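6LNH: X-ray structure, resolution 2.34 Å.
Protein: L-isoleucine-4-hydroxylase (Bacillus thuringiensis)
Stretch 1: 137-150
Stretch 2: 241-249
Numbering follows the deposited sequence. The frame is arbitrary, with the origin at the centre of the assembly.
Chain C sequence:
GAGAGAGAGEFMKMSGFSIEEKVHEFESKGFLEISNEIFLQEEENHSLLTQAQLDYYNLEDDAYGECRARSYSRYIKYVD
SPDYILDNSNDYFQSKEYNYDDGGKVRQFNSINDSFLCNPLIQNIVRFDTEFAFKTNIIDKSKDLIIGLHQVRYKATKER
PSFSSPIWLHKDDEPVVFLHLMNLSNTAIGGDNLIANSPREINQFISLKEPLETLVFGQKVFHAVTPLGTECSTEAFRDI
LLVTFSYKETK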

ATOM      1  N   ASN C 137      -8.432  -0.334 -37.446  1.00 58.29           N
ATOM      2  CA  ASN C 137      -9.540  -0.491 -38.384  1.00 58.78           C
ATOM      3  C   ASN C 137     -10.882  -0.090 -37.781  1.00 57.52           C
ATOM      4  O   ASN C 137     -11.890  -0.082 -38.497  1.00 63.26           O
ATOM      5  CB  ASN C 137      -9.585  -1.923 -38.949  1.00 58.83           C
ATOM      6  CG  ASN C 137      -9.785  -2.994 -37.884  1.00 65.15           C
ATOM      7  OD1 ASN C 137     -10.152  -2.711 -36.745  1.00 65.39           O
ATOM      8  ND2 ASN C 137      -9.536  -4.245 -38.263  1.00 66.50           N
ATOM      9  N   ILE C 138     -10.914   0.227 -36.484  1.00 58.02           N
ATOM     10  CA  ILE C 138     -12.156   0.615 -35.821  1.00 59.27           C
ATOM     11  C   ILE C 138     -12.622   1.988 -36.293  1.00 55.25           C
ATOM     12  O   ILE C 138     -13.821   2.209 -36.507  1.00 55.81           O
ATOM     13  CB  ILE C 138     -12.002   0.576 -34.286  1.00 57.87           C
ATOM     14  CG1 ILE C 138     -11.709  -0.837 -33.771  1.00 53.94           C
ATOM     15  CG2 ILE C 138     -13.260   1.077 -33.613  1.00 48.64           C
ATOM     16  CD1 ILE C 138     -10.284  -1.249 -33.834  1.00 59.47           C
ATOM     17  N   ILE C 139     -11.699   2.927 -36.469  1.00 55.28           N
ATOM     18  CA  ILE C 139     -12.058   4.302 -36.793  1.00 58.20           C
ATOM     19  C   ILE C 139     -12.121   4.430 -38.307  1.00 63.25           C
ATOM     20  O   ILE C 139     -11.130   4.194 -39.008  1.00 60.20           O
ATOM     21  CB  ILE C 139     -11.054   5.297 -36.191  1.00 58.36           C
ATOM     22  CG1 ILE C 139     -11.258   5.407 -34.679  1.00 54.04           C
ATOM     23  CG2 ILE C 139     -11.182   6.667 -36.853  1.00 59.59           C
ATOM     24  CD1 ILE C 139     -12.532   6.116 -34.277  1.00 47.74           C
ATOM     25  N   ASP C 140     -13.296   4.795 -38.810  1.00 58.15           N
ATOM     26  CA  ASP C 140     -13.503   4.961 -40.241  1.00 64.12           C
ATOM     27  C   ASP C 140     -12.984   6.336 -40.636  1.00 64.70           C
ATOM     28  O   ASP C 140     -13.569   7.363 -40.275  1.00 61.81           O
ATOM     29  CB  ASP C 140     -14.984   4.780 -40.564  1.00 67.43           C
ATOM     30  CG  ASP C 140     -15.335   5.168 -41.983  1.00 70.23           C
ATOM     31  OD1 ASP C 140     -14.554   4.860 -42.909  1.00 70.01           O
ATOM     32  OD2 ASP C 140     -16.415   5.766 -42.168  1.00 66.46           O
ATOM     33  N   LYS C 141     -11.892   6.348 -41.398  1.00 62.79           N
ATOM     34  CA  LYS C 141     -11.227   7.563 -41.854  1.00 65.41           C
ATOM     35  C   LYS C 141     -12.037   8.326 -42.887  1.00 65.04           C
ATOM     36  O   LYS C 141     -11.561   9.347 -43.397  1.00 64.46           O
ATOM     37  CB  LYS C 141      -9.844   7.211 -42.407  1.00 66.84           C
ATOM     38  CG  LYS C 141      -8.718   7.353 -41.391  1.00 70.92           C
ATOM     39  CD  LYS C 141      -9.003   6.561 -40.119  1.00 66.74           C
ATOM     40  CE  LYS C 141      -8.260   5.236 -40.093  1.00 70.47           C
ATOM     41  NZ  LYS C 141      -8.515   4.469 -38.830  1.00 61.79           N
ATOM     42  N   SER C 142     -13.230   7.851 -43.223  1.00 65.05           N
ATOM     43  CA  SER C 142     -14.092   8.528 -44.176  1.00 63.65           C
ATOM     44  C   SER C 142     -15.148   9.402 -43.506  1.00 63.00           C
ATOM     45  O   SER C 142     -16.071   9.864 -44.183  1.00 60.30           O
ATOM     46  CB  SER C 142     -14.764   7.493 -45.076  1.00 67.24           C
ATOM     47  OG  SER C 142     -16.056   7.933 -45.456  1.00 67.91           O
ATOM     48  N   LYS C 143     -15.032   9.656 -42.202  1.00 59.59           N
ATOM     49  CA  LYS C 143     -15.952  10.545 -41.505  1.00 54.87           C
ATOM     50  C   LYS C 143     -15.205  11.598 -40.697  1.00 52.05           C
ATOM     51  O   LYS C 143     -14.022  11.446 -40.390  1.00 48.63           O
ATOM     52  CB  LYS C 143     -16.893   9.743 -40.601  1.00 56.07           C
ATOM     53  CG  LYS C 143     -18.033   9.109 -41.382  1.00 58.95           C
ATOM     54  CD  LYS C 143     -18.596   7.885 -40.695  1.00 60.04           C
ATOM     55  CE  LYS C 143     -19.455   8.285 -39.515  1.00 61.44           C
ATOM     56  NZ  LYS C 143     -20.759   8.872 -39.933  1.00 68.71           N
ATOM     57  N   ASP C 144     -15.895  12.708 -40.436  1.00 48.60           N
ATOM     58  CA  ASP C 144     -15.380  13.796 -39.607  1.00 44.48           C
ATOM     59  C   ASP C 144     -15.294  13.362 -38.143  1.00 49.16           C
ATOM     60  O   ASP C 144     -16.283  12.891 -37.571  1.00 48.27           O
ATOM     61  CB  ASP C 144     -16.267  15.027 -39.771  1.00 44.91           C
ATOM     62  CG  ASP C 144     -16.222  15.584 -41.183  1.00 51.46           C
ATOM     63  OD1 ASP C 144     -15.128  15.565 -41.790  1.00 51.82           O
ATOM     64  OD2 ASP C 144     -17.275  16.014 -41.700  1.00 50.08           O
ATOM     65  N   LEU C 145     -14.116  13.510 -37.537  1.00 46.65           N
ATOM     66  CA  LEU C 145     -13.861  13.015 -36.186  1.00 45.14           C
ATOM     67  C   LEU C 145     -13.914  14.095 -35.109  1.00 45.49           C
ATOM     68  O   LEU C 145     -13.432  15.214 -35.303  1.00 42.99           O
ATOM     69  CB  LEU C 145     -12.499  12.333 -36.114  1.00 48.70           C
ATOM     70  CG  LEU C 145     -12.479  10.862 -36.498  1.00 54.91           C
ATOM     71  CD1 LEU C 145     -12.342  10.684 -37.998  1.00 56.82           C
ATOM     72  CD2 LEU C 145     -11.364  10.169 -35.749  1.00 58.44           C
ATOM     73  N   ILE C 146     -14.519  13.739 -33.977  1.00 44.99           N
ATOM     74  CA  ILE C 146     -14.449  14.505 -32.737  1.00 42.40           C
ATOM     75  C   ILE C 146     -13.441  13.828 -31.814  1.00 36.01           C
ATOM     76  O   ILE C 146     -13.595  12.648 -31.479  1.00 38.66           O
ATOM     77  CB  ILE C 146     -15.826  14.610 -32.064  1.00 42.49           C
ATOM     78  CG1 ILE C 146     -16.816  15.332 -32.977  1.00 46.26           C
ATOM     79  CG2 ILE C 146     -15.707  15.305 -30.718  1.00 39.40           C
ATOM     80  CD1 ILE C 146     -16.364  16.723 -33.391  1.00 47.79           C
ATOM     81  N   ILE C 147     -12.402  14.556 -31.411  1.00 41.35           N
ATOM     82  CA  ILE C 147     -11.428  14.072 -30.436  1.00 36.04           C
ATOM     83  C   ILE C 147     -11.757  14.750 -29.110  1.00 38.10           C
ATOM     84  O   ILE C 147     -11.434  15.923 -28.902  1.00 36.43           O
ATOM     85  CB  ILE C 147      -9.987  14.346 -30.876  1.00 37.62           C
ATOM     86  CG1 ILE C 147      -9.673  13.586 -32.164  1.00 37.57           C
ATOM     87  CG2 ILE C 147      -9.011  13.942 -29.775  1.00 35.31           C
ATOM     88  CD1 ILE C 147      -8.301  13.884 -32.727  1.00 46.77           C
ATOM     89  N   GLY C 148     -12.396  14.013 -28.203  1.00 30.63           N
ATOM     90  CA  GLY C 148     -12.830  14.577 -26.936  1.00 30.89           C
ATOM     91  C   GLY C 148     -11.801  14.401 -25.829  1.00 37.48           C
ATOM     92  O   GLY C 148     -11.137  13.371 -25.734  1.00 33.13           O
ATOM     93  N   LEU C 149     -11.682  15.430 -24.995  1.00 36.18           N
ATOM     94  CA  LEU C 149     -10.770  15.433 -23.857  1.00 36.93           C
ATOM     95  C   LEU C 149     -11.582  15.672 -22.595  1.00 34.21           C
ATOM     96  O   LEU C 149     -12.234  16.714 -22.460  1.00 33.91           O
ATOM     97  CB  LEU C 149      -9.689  16.503 -24.014  1.00 36.46           C
ATOM     98  CG  LEU C 149      -8.447  16.118 -24.822  1.00 40.45           C
ATOM     99  CD1 LEU C 149      -8.749  16.122 -26.313  1.00 36.44           C
ATOM    100  CD2 LEU C 149      -7.294  17.055 -24.500  1.00 37.06           C
ATOM    101  N   HIS C 150     -11.534  14.719 -21.668  1.00 31.96           N
ATOM    102  CA  HIS C 150     -12.262  14.815 -20.410  1.00 37.25           C
ATOM    103  C   HIS C 150     -11.270  14.848 -19.260  1.00 36.57           C
ATOM    104  O   HIS C 150     -10.537  13.878 -19.035  1.00 27.24           O
ATOM    105  CB  HIS C 150     -13.234  13.648 -20.242  1.00 36.49           C
ATOM    106  CG  HIS C 150     -14.357  13.649 -21.230  1.00 37.78           C
ATOM    107  ND1 HIS C 150     -15.560  14.280 -20.992  1.00 37.45           N
ATOM    108  CD2 HIS C 150     -14.465  13.088 -22.457  1.00 37.28           C
ATOM    109  CE1 HIS C 150     -16.361  14.104 -22.028  1.00 40.44           C
ATOM    110  NE2 HIS C 150     -15.719  13.387 -22.932  1.00 41.83           N
ATOM    111  N   LEU C 241      -7.561  11.642 -17.133  1.00 35.72           N
ATOM    112  CA  LEU C 241      -7.721  12.290 -18.428  1.00 30.93           C
ATOM    113  C   LEU C 241      -8.249  11.261 -19.414  1.00 34.07           C
ATOM    114  O   LEU C 241      -7.620  10.217 -19.616  1.00 35.98           O
ATOM    115  CB  LEU C 241      -6.401  12.881 -18.931  1.00 33.32           C
ATOM    116  CG  LEU C 241      -6.499  13.528 -20.315  1.00 37.24           C
ATOM    117  CD1 LEU C 241      -7.326  14.808 -20.260  1.00 29.40           C
ATOM    118  CD2 LEU C 241      -5.120  13.793 -20.897  1.00 33.63           C
ATOM    119  N   LEU C 242      -9.386  11.557 -20.034  1.00 29.66           N
ATOM    120  CA  LEU C 242      -9.950  10.718 -21.082  1.00 33.04           C
ATOM    121  C   LEU C 242      -9.764  11.395 -22.433  1.00 36.40           C
ATOM    122  O   LEU C 242     -10.049  12.588 -22.577  1.00 32.75           O
ATOM    123  CB  LEU C 242     -11.436  10.444 -20.839  1.00 33.46           C
ATOM    124  CG  LEU C 242     -11.873   9.620 -19.628  1.00 37.99           C
ATOM    125  CD1 LEU C 242     -13.370   9.782 -19.407  1.00 41.47           C
ATOM    126  CD2 LEU C 242     -11.523   8.156 -19.826  1.00 32.91           C
ATOM    127  N   VAL C 243      -9.286  10.635 -23.414  1.00 33.76           N
ATOM    128  CA  VAL C 243      -9.182  11.094 -24.794  1.00 34.49           C
ATOM    129  C   VAL C 243     -10.007  10.135 -25.641  1.00 39.20           C
ATOM    130  O   VAL C 243      -9.625   8.971 -25.823  1.00 40.07           O
ATOM    131  CB  VAL C 243      -7.728  11.167 -25.279  1.00 36.27           C
ATOM    132  CG1 VAL C 243      -7.673  11.780 -26.669  1.00 35.81           C
ATOM    133  CG2 VAL C 243      -6.884  11.982 -24.307  1.00 36.73           C
ATOM    134  N   THR C 244     -11.135  10.618 -26.155  1.00 35.37           N
ATOM    135  CA  THR C 244     -12.095   9.804 -26.885  1.00 41.14           C
ATOM    136  C   THR C 244     -12.135  10.190 -28.357  1.00 40.26           C
ATOM    137  O   THR C 244     -11.903  11.347 -28.722  1.00 34.15           O
ATOM    138  CB  THR C 244     -13.495   9.941 -26.281  1.00 39.22           C
ATOM    139  OG1 THR C 244     -14.037  11.223 -26.619  1.00 36.06           O
ATOM    140  CG2 THR C 244     -13.434   9.806 -24.766  1.00 36.46           C
ATOM    141  N   PHE C 245     -12.415   9.199 -29.203  1.00 40.92           N
ATOM    142  CA  PHE C 245     -12.535   9.390 -30.644  1.00 42.99           C
ATOM    143  C   PHE C 245     -13.913   8.924 -31.097  1.00 42.58           C
ATOM    144  O   PHE C 245     -14.247   7.740 -30.960  1.00 41.28           O
ATOM    145  CB  PHE C 245     -11.420   8.641 -31.378  1.00 43.71           C
ATOM    146  CG  PHE C 245     -10.041   9.109 -31.003  1.00 47.45           C
ATOM    147  CD1 PHE C 245      -9.472   8.746 -29.791  1.00 41.25           C
ATOM    148  CD2 PHE C 245      -9.324   9.935 -31.851  1.00 48.28           C
ATOM    149  CE1 PHE C 245      -8.216   9.190 -29.436  1.00 38.38           C
ATOM    150  CE2 PHE C 245      -8.065  10.380 -31.501  1.00 42.88           C
ATOM    151  CZ  PHE C 245      -7.511  10.006 -30.292  1.00 44.49           C
ATOM    152  N   SER C 246     -14.709   9.854 -31.630  1.00 37.94           N
ATOM    153  CA  SER C 246     -16.037   9.552 -32.151  1.00 40.98           C
ATOM    154  C   SER C 246     -16.318  10.417 -33.376  1.00 43.18           C
ATOM    155  O   SER C 246     -15.570  11.343 -33.698  1.00 40.80           O
ATOM    156  CB  SER C 246     -17.118   9.741 -31.079  1.00 34.62           C
ATOM    157  OG  SER C 246     -17.168  11.084 -30.634  1.00 41.06           O
ATOM    158  N   TYR C 247     -17.408  10.089 -34.068  1.00 38.46           N
ATOM    159  CA  TYR C 247     -17.779  10.737 -35.322  1.00 45.51           C
ATOM    160  C   TYR C 247     -18.570  12.016 -35.085  1.00 42.16           C
ATOM    161  O   TYR C 247     -19.372  12.103 -34.150  1.00 45.67           O
ATOM    162  CB  TYR C 247     -18.608   9.790 -36.188  1.00 43.71           C
ATOM    163  CG  TYR C 247     -17.888   8.511 -36.509  1.00 46.94           C
ATOM    164  CD1 TYR C 247     -16.615   8.539 -37.053  1.00 45.47           C
ATOM    165  CD2 TYR C 247     -18.476   7.277 -36.267  1.00 45.82           C
ATOM    166  CE1 TYR C 247     -15.944   7.375 -37.352  1.00 51.79           C
ATOM    167  CE2 TYR C 247     -17.811   6.103 -36.565  1.00 49.94           C
ATOM    168  CZ  TYR C 247     -16.544   6.161 -37.105  1.00 50.06           C
ATOM    169  OH  TYR C 247     -15.873   4.999 -37.405  1.00 57.45           O
ATOM    170  N   LYS C 248     -18.328  13.013 -35.942  1.00 40.97           N
ATOM    171  CA  LYS C 248     -19.012  14.300 -35.820  1.00 46.33           C
ATOM    172  C   LYS C 248     -20.493  14.205 -36.174  1.00 49.36           C
ATOM    173  O   LYS C 248     -21.328  14.876 -35.556  1.00 51.71           O
ATOM    174  CB  LYS C 248     -18.339  15.336 -36.714  1.00 46.27           C
ATOM    175  CG  LYS C 248     -18.801  16.756 -36.460  1.00 40.43           C
ATOM    176  CD  LYS C 248     -17.828  17.757 -37.047  1.00 47.80           C
ATOM    177  CE  LYS C 248     -18.169  19.167 -36.601  1.00 47.68           C
ATOM    178  NZ  LYS C 248     -19.420  19.649 -37.246  1.00 48.26           N
ATOM    179  N   GLU C 249     -20.842  13.375 -37.150  1.00 46.75           N
ATOM    180  CA  GLU C 249     -22.242  13.210 -37.545  1.00 60.01           C
ATOM    181  C   GLU C 249     -22.457  11.914 -38.317  1.00 61.46           C
ATOM    182  O   GLU C 249     -22.737  10.867 -37.729  1.00 57.39           O
ATOM    183  CB  GLU C 249     -22.685  14.408 -38.398  1.00 53.37           C
ATOM    184  CG  GLU C 249     -24.089  14.928 -38.124  1.00 67.21           C
ATOM    185  CD  GLU C 249     -24.613  15.800 -39.254  1.00 74.95           C
ATOM    186  OE1 GLU C 249     -24.341  15.480 -40.430  1.00 78.48           O
ATOM    187  OE2 GLU C 249     -25.293  16.808 -38.965  1.00 64.80           O
TER
HETATM  188  O   HOH W   1     -16.044  12.345 -25.165  1.00 37.69           O

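Residues 145-150 and 241-247 are neighbouring antiparallel strands, and the two stretches bury 1014 Å² between them, both sides summed. A ladder of backbone hydrogen bonds joins them. Ile146 N gives to Ser246 O at 2.6 Å, and Ser246 N returns to Ile146 O at 3.0 Å. Gly148 pairs with Thr244, and His150 with Leu242, in the same two-way manner: Gly148 N to Thr244 O, Thr244 N to Gly148 O, His150 N to Leu242 O and Leu242 N to His150 O are each 2.8 Å. The ladder runs one step past the strands, where Lys248 N gives to Asp144 O at 2.6 Å. Between the rungs, CA-H groups lean on carbonyls, the shortest being Val243 CA to Gly148 O at 3.1 Å.

One face of the sheet is apolar and buried. It carries Ile147, Leu149, Val243 and Phe245. The Phe245 ring is the large bump here. Ile147 CG1 packs against it, 3.6 Å from Phe245 CE2, while Leu145 CD2 meets the ring at its edge, 4.4 Å from Phe245 CD2. Ile139 reaches in from the loop and sets its CD1 4.0 Å from Phe245 CB. Ile147 also reaches diagonally across, with its CG2 4.0 Å from Val243 CG1. Branched aliphatic chains suit this face because they fill space around the ring and need no polar partner.

The other face has a hollow at Gly148. Thr244 lies across from it, and a CB on residue 148 would come 2.7 Å from Thr244 OG1, a clash. The absent side chain therefore leaves room for the threonine hydroxyl. A water links this hydroxyl to the histidine: it is 2.7 Å from Thr244 OG1 and 2.5 Å from His150 NE2. The His150 ring also packs by its CD2, 4.1 Å from Thr244 CG2. His150 CB lies 3.7 Å from Leu242 CB. Ile146 CG1 reaches 3.7 Å from Lys248 CA, and the aliphatic part of Lys248 offers it an apolar surface.

Tyr247 fastens the loop to the strand. Its CA-to-CB bond points away from the first stretch, but the ring end comes back. Asp140 N gives a hydrogen bond to Tyr247 OH at 2.9 Å. Lys143 covers one face of the ring in a CH-pi contact, with its CE 3.6 Å from the centroid of the Tyr247 ring. A long lysine suits this place: its methylenes can lie on the aromatic face while the charged end continues beyond it. The type I turn from Asp140 to Lys143 brings both residues to the same tyrosine.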